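Local atomic coordinates of sulfur carrier protein CysO (PDB entry 3DWG), a protein that probably donates sulfur, as a C-terminal thiocarboxylate, to the CysM-dependent pathway of cysteine biosynthesis. Residues Ser24-Ile32 / Val68-Ile78. Residues are numbered along the deposited sequence; the frame is centred on the assembly and turned at random.
Sequences SGDTLGAVI and VRFSGGLATAI
Ile78 packs its side chain against the turn that leads into the helix starting at Leu28. Ile78 CB and CG2 meet the carbonyl of Gly25, CG2 lying 3.5 Å from Gly25 O. The other branch leaves anti to the carbonyl carbon of Ile78 (chi1 -77°) and runs on extended: CG1 passes close to the Thr27-Leu28 peptide, and Ile78 CD1 ends 3.5 Å from Leu28 N and 3.7 Å from Val31 CG2.

Alongside, the backbones form a single bridge between Thr27 and Ala77. Ile78 N donates to Asp26 O from above the carbonyl plane, while Leu28 N gives a 2.9 Å bond to Thr76 O, in the plane. Next along, Gly29 N reaches a lone pair of Leu74 O at 2.8 Å. Two NH groups of the first helical turn are thus taken by the loop, and a third, Ala30 N, by the N-cap Thr27 OG1 (3.0 Å).

Farther along, Leu28 pushes CD2 against both methyls of Val68, the nearer being CG2 at 3.6 Å, and Ile32 CD1 meets Leu74 CD1 where those two side chains cross.

The loop 68-78, between strands 66-67 and 83-88, thereby fastens the start of helix 28-38 in this ubiquitin-like fold. Ile78 and Val31 both rest on Val3 of strand 3-6, Leu28 packs on Ile61 of strand 59-63, and Ile32 touches Ser43 and Leu46 of helix 42-46.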
ATOM      1  N   SER C  24      38.287  -9.790  15.926  1.00 27.61           N
ATOM      2  CA  SER C  24      38.473 -11.192  15.559  1.00 29.13           C
ATOM      3  C   SER C  24      37.814 -12.092  16.594  1.00 27.24           C
ATOM      4  O   SER C  24      37.734 -11.773  17.798  1.00 29.44           O
ATOM      5  CB  SER C  24      39.956 -11.542  15.420  1.00 29.67           C
ATOM      6  OG  SER C  24      40.602 -11.279  16.642  1.00 37.11           O
ATOM      7  N   GLY C  25      37.337 -13.231  16.123  1.00 27.44           N
ATOM      8  CA  GLY C  25      36.814 -14.224  17.028  1.00 26.71           C
ATOM      9  C   GLY C  25      35.873 -15.150  16.311  1.00 26.24           C
ATOM     10  O   GLY C  25      35.255 -14.767  15.307  1.00 26.24           O
ATOM     11  N   ASP C  26      35.772 -16.376  16.805  1.00 24.69           N
ATOM     12  CA  ASP C  26      34.981 -17.342  16.072  1.00 23.99           C
ATOM     13  C   ASP C  26      33.577 -17.525  16.609  1.00 21.93           C
ATOM     14  O   ASP C  26      32.813 -18.377  16.088  1.00 22.62           O
ATOM     15  CB  ASP C  26      35.705 -18.706  15.954  1.00 25.27           C
ATOM     16  CG  ASP C  26      36.009 -19.322  17.263  1.00 28.46           C
ATOM     17  OD1 ASP C  26      35.572 -18.835  18.322  1.00 27.87           O
ATOM     18  OD2 ASP C  26      36.680 -20.375  17.226  1.00 36.98           O
ATOM     19  N   THR C  27      33.257 -16.742  17.648  1.00 20.99           N
ATOM     20  CA  THR C  27      31.893 -16.647  18.186  1.00 19.62           C
ATOM     21  C   THR C  27      31.625 -15.168  18.522  1.00 18.77           C
ATOM     22  O   THR C  27      32.568 -14.378  18.646  1.00 18.96           O
ATOM     23  CB  THR C  27      31.676 -17.458  19.477  1.00 21.89           C
ATOM     24  OG1 THR C  27      32.454 -16.844  20.510  1.00 19.65           O
ATOM     25  CG2 THR C  27      32.024 -18.972  19.264  1.00 21.57           C
ATOM     26  N   LEU C  28      30.343 -14.797  18.657  1.00 19.33           N
ATOM     27  CA  LEU C  28      30.047 -13.456  19.173  1.00 18.73           C
ATOM     28  C   LEU C  28      30.754 -13.128  20.490  1.00 18.44           C
ATOM     29  O   LEU C  28      31.352 -12.046  20.634  1.00 18.90           O
ATOM     30  CB  LEU C  28      28.549 -13.191  19.285  1.00 17.55           C
ATOM     31  CG  LEU C  28      28.145 -11.849  19.901  1.00 20.66           C
ATOM     32  CD1 LEU C  28      28.636 -10.613  19.097  1.00 21.03           C
ATOM     33  CD2 LEU C  28      26.602 -11.825  20.092  1.00 20.67           C
ATOM     34  N   GLY C  29      30.748 -14.085  21.420  1.00 18.84           N
ATOM     35  CA  GLY C  29      31.461 -13.839  22.698  1.00 19.10           C
ATOM     36  C   GLY C  29      32.945 -13.555  22.484  1.00 18.57           C
ATOM     37  O   GLY C  29      33.510 -12.681  23.163  1.00 19.01           O
ATOM     38  N   ALA C  30      33.580 -14.236  21.520  1.00 19.26           N
ATOM     39  CA  ALA C  30      34.988 -14.001  21.159  1.00 18.77           C
ATOM     40  C   ALA C  30      35.173 -12.616  20.542  1.00 20.21           C
ATOM     41  O   ALA C  30      36.142 -11.893  20.792  1.00 20.26           O
ATOM     42  CB  ALA C  30      35.506 -15.078  20.270  1.00 19.49           C
ATOM     43  N   VAL C  31      34.198 -12.229  19.709  1.00 18.13           N
ATOM     44  CA  VAL C  31      34.324 -10.872  19.153  1.00 19.08           C
ATOM     45  C   VAL C  31      34.177  -9.827  20.249  1.00 18.13           C
ATOM     46  O   VAL C  31      34.941  -8.833  20.251  1.00 18.86           O
ATOM     47  CB  VAL C  31      33.246 -10.672  18.073  1.00 17.94           C
ATOM     48  CG1 VAL C  31      33.041  -9.148  17.761  1.00 19.14           C
ATOM     49  CG2 VAL C  31      33.622 -11.431  16.825  1.00 18.95           C
ATOM     50  N   ILE C  32      33.244 -10.019  21.181  1.00 17.96           N
ATOM     51  CA  ILE C  32      33.059  -9.110  22.299  1.00 18.84           C
ATOM     52  C   ILE C  32      34.321  -9.061  23.173  1.00 20.29           C
ATOM     53  O   ILE C  32      34.716  -8.011  23.674  1.00 22.04           O
ATOM     54  CB  ILE C  32      31.800  -9.423  23.083  1.00 17.50           C
ATOM     55  CG1 ILE C  32      30.538  -9.099  22.232  1.00 18.13           C
ATOM     56  CG2 ILE C  32      31.753  -8.668  24.433  1.00 20.47           C
ATOM     57  CD1 ILE C  32      29.229  -9.585  22.892  1.00 19.24           C
ATOM     58  N   VAL C  68      21.316 -12.598  16.962  1.00 16.86           N
ATOM     59  CA  VAL C  68      21.953 -13.664  17.787  1.00 16.60           C
ATOM     60  C   VAL C  68      21.044 -14.247  18.825  1.00 17.82           C
ATOM     61  O   VAL C  68      21.339 -15.391  19.256  1.00 19.02           O
ATOM     62  CB  VAL C  68      23.254 -13.153  18.423  1.00 16.20           C
ATOM     63  CG1 VAL C  68      24.212 -12.680  17.371  1.00 18.36           C
ATOM     64  CG2 VAL C  68      23.014 -12.101  19.501  1.00 16.27           C
ATOM     65  N   ARG C  69      19.968 -13.571  19.253  1.00 17.86           N
ATOM     66  CA  ARG C  69      19.074 -14.237  20.250  1.00 18.30           C
ATOM     67  C   ARG C  69      18.434 -15.541  19.753  1.00 20.30           C
ATOM     68  O   ARG C  69      17.929 -16.318  20.555  1.00 22.13           O
ATOM     69  CB  ARG C  69      18.077 -13.241  20.798  1.00 19.16           C
ATOM     70  CG  ARG C  69      18.745 -12.272  21.775  1.00 19.35           C
ATOM     71  CD  ARG C  69      17.717 -11.475  22.519  1.00 23.43           C
ATOM     72  NE  ARG C  69      18.276 -10.642  23.566  1.00 23.20           N
ATOM     73  CZ  ARG C  69      18.656  -9.378  23.412  1.00 24.37           C
ATOM     74  NH1 ARG C  69      18.554  -8.807  22.205  1.00 23.23           N
ATOM     75  NH2 ARG C  69      19.174  -8.717  24.451  1.00 22.36           N
ATOM     76  N   PHE C  70      18.481 -15.762  18.459  1.00 18.63           N
ATOM     77  CA  PHE C  70      17.852 -16.937  17.839  1.00 19.36           C
ATOM     78  C   PHE C  70      18.868 -17.888  17.256  1.00 19.40           C
ATOM     79  O   PHE C  70      18.473 -18.870  16.622  1.00 22.71           O
ATOM     80  CB  PHE C  70      16.786 -16.507  16.798  1.00 19.60           C
ATOM     81  CG  PHE C  70      15.749 -15.642  17.406  1.00 21.25           C
ATOM     82  CD1 PHE C  70      15.908 -14.233  17.400  1.00 19.70           C
ATOM     83  CD2 PHE C  70      14.649 -16.206  18.090  1.00 19.84           C
ATOM     84  CE1 PHE C  70      14.996 -13.409  18.001  1.00 21.41           C
ATOM     85  CE2 PHE C  70      13.707 -15.372  18.706  1.00 21.49           C
ATOM     86  CZ  PHE C  70      13.882 -13.963  18.681  1.00 21.58           C
ATOM     87  N   SER C  71      20.162 -17.657  17.504  1.00 19.07           N
ATOM     88  CA  SER C  71      21.202 -18.484  16.851  1.00 20.78           C
ATOM     89  C   SER C  71      22.261 -18.938  17.870  1.00 22.02           C
ATOM     90  O   SER C  71      23.370 -19.325  17.490  1.00 24.38           O
ATOM     91  CB  SER C  71      21.868 -17.684  15.716  1.00 21.45           C
ATOM     92  OG  SER C  71      22.482 -16.512  16.264  1.00 20.96           O
ATOM     93  N   GLY C  72      21.921 -18.813  19.145  1.00 20.65           N
ATOM     94  CA  GLY C  72      22.836 -19.261  20.219  1.00 22.78           C
ATOM     95  C   GLY C  72      23.422 -18.173  21.083  1.00 23.25           C
ATOM     96  O   GLY C  72      24.338 -18.428  21.916  1.00 23.45           O
ATOM     97  N   GLY C  73      22.971 -16.923  20.882  1.00 20.67           N
ATOM     98  CA  GLY C  73      23.478 -15.849  21.729  1.00 20.23           C
ATOM     99  C   GLY C  73      24.963 -15.604  21.514  1.00 20.42           C
ATOM    100  O   GLY C  73      25.475 -15.556  20.367  1.00 20.62           O
ATOM    101  N   LEU C  74      25.695 -15.521  22.629  1.00 21.16           N
ATOM    102  CA  LEU C  74      27.142 -15.285  22.552  1.00 21.41           C
ATOM    103  C   LEU C  74      27.890 -16.461  21.896  1.00 19.18           C
ATOM    104  O   LEU C  74      28.969 -16.281  21.344  1.00 21.41           O
ATOM    105  CB  LEU C  74      27.685 -14.991  23.955  1.00 23.42           C
ATOM    106  CG  LEU C  74      27.406 -13.623  24.635  1.00 26.39           C
ATOM    107  CD1 LEU C  74      28.598 -12.678  24.584  1.00 30.43           C
ATOM    108  CD2 LEU C  74      26.137 -12.862  24.213  1.00 31.30           C
ATOM    109  N   ALA C  75      27.274 -17.639  21.860  1.00 20.99           N
ATOM    110  CA  ALA C  75      27.856 -18.776  21.159  1.00 21.51           C
ATOM    111  C   ALA C  75      27.673 -18.821  19.653  1.00 21.39           C
ATOM    112  O   ALA C  75      28.202 -19.689  18.919  1.00 22.27           O
ATOM    113  CB  ALA C  75      27.362 -20.070  21.785  1.00 21.61           C
ATOM    114  N   THR C  76      26.971 -17.792  19.124  1.00 19.49           N
ATOM    115  CA  THR C  76      26.757 -17.760  17.719  1.00 20.50           C
ATOM    116  C   THR C  76      28.060 -17.780  16.943  1.00 20.69           C
ATOM    117  O   THR C  76      28.952 -16.945  17.215  1.00 19.68           O
ATOM    118  CB  THR C  76      25.987 -16.467  17.364  1.00 18.27           C
ATOM    119  OG1 THR C  76      24.712 -16.448  18.003  1.00 19.41           O
ATOM    120  CG2 THR C  76      25.813 -16.398  15.813  1.00 20.88           C
ATOM    121  N   ALA C  77      28.190 -18.699  15.975  1.00 21.13           N
ATOM    122  CA  ALA C  77      29.432 -18.823  15.205  1.00 22.17           C
ATOM    123  C   ALA C  77      29.666 -17.662  14.301  1.00 23.89           C
ATOM    124  O   ALA C  77      28.707 -17.124  13.690  1.00 24.27           O
ATOM    125  CB  ALA C  77      29.457 -20.114  14.394  1.00 23.98           C
ATOM    126  N   ILE C  78      30.928 -17.306  14.176  1.00 24.58           N
ATOM    127  CA  ILE C  78      31.338 -16.176  13.385  1.00 25.14           C
ATOM    128  C   ILE C  78      32.460 -16.642  12.470  1.00 27.97           C
ATOM    129  O   ILE C  78      33.353 -17.388  12.908  1.00 27.97           O
ATOM    130  CB  ILE C  78      31.716 -14.969  14.272  1.00 27.39           C
ATOM    131  CG1 ILE C  78      30.424 -14.314  14.785  1.00 23.33           C
ATOM    132  CG2 ILE C  78      32.438 -13.909  13.476  1.00 26.53           C
ATOM    133  CD1 ILE C  78      30.624 -13.108  15.591  1.00 25.27           C
TER
HETATM  134  O   HOH W   1      31.665 -17.894  22.843  1.00 26.73           O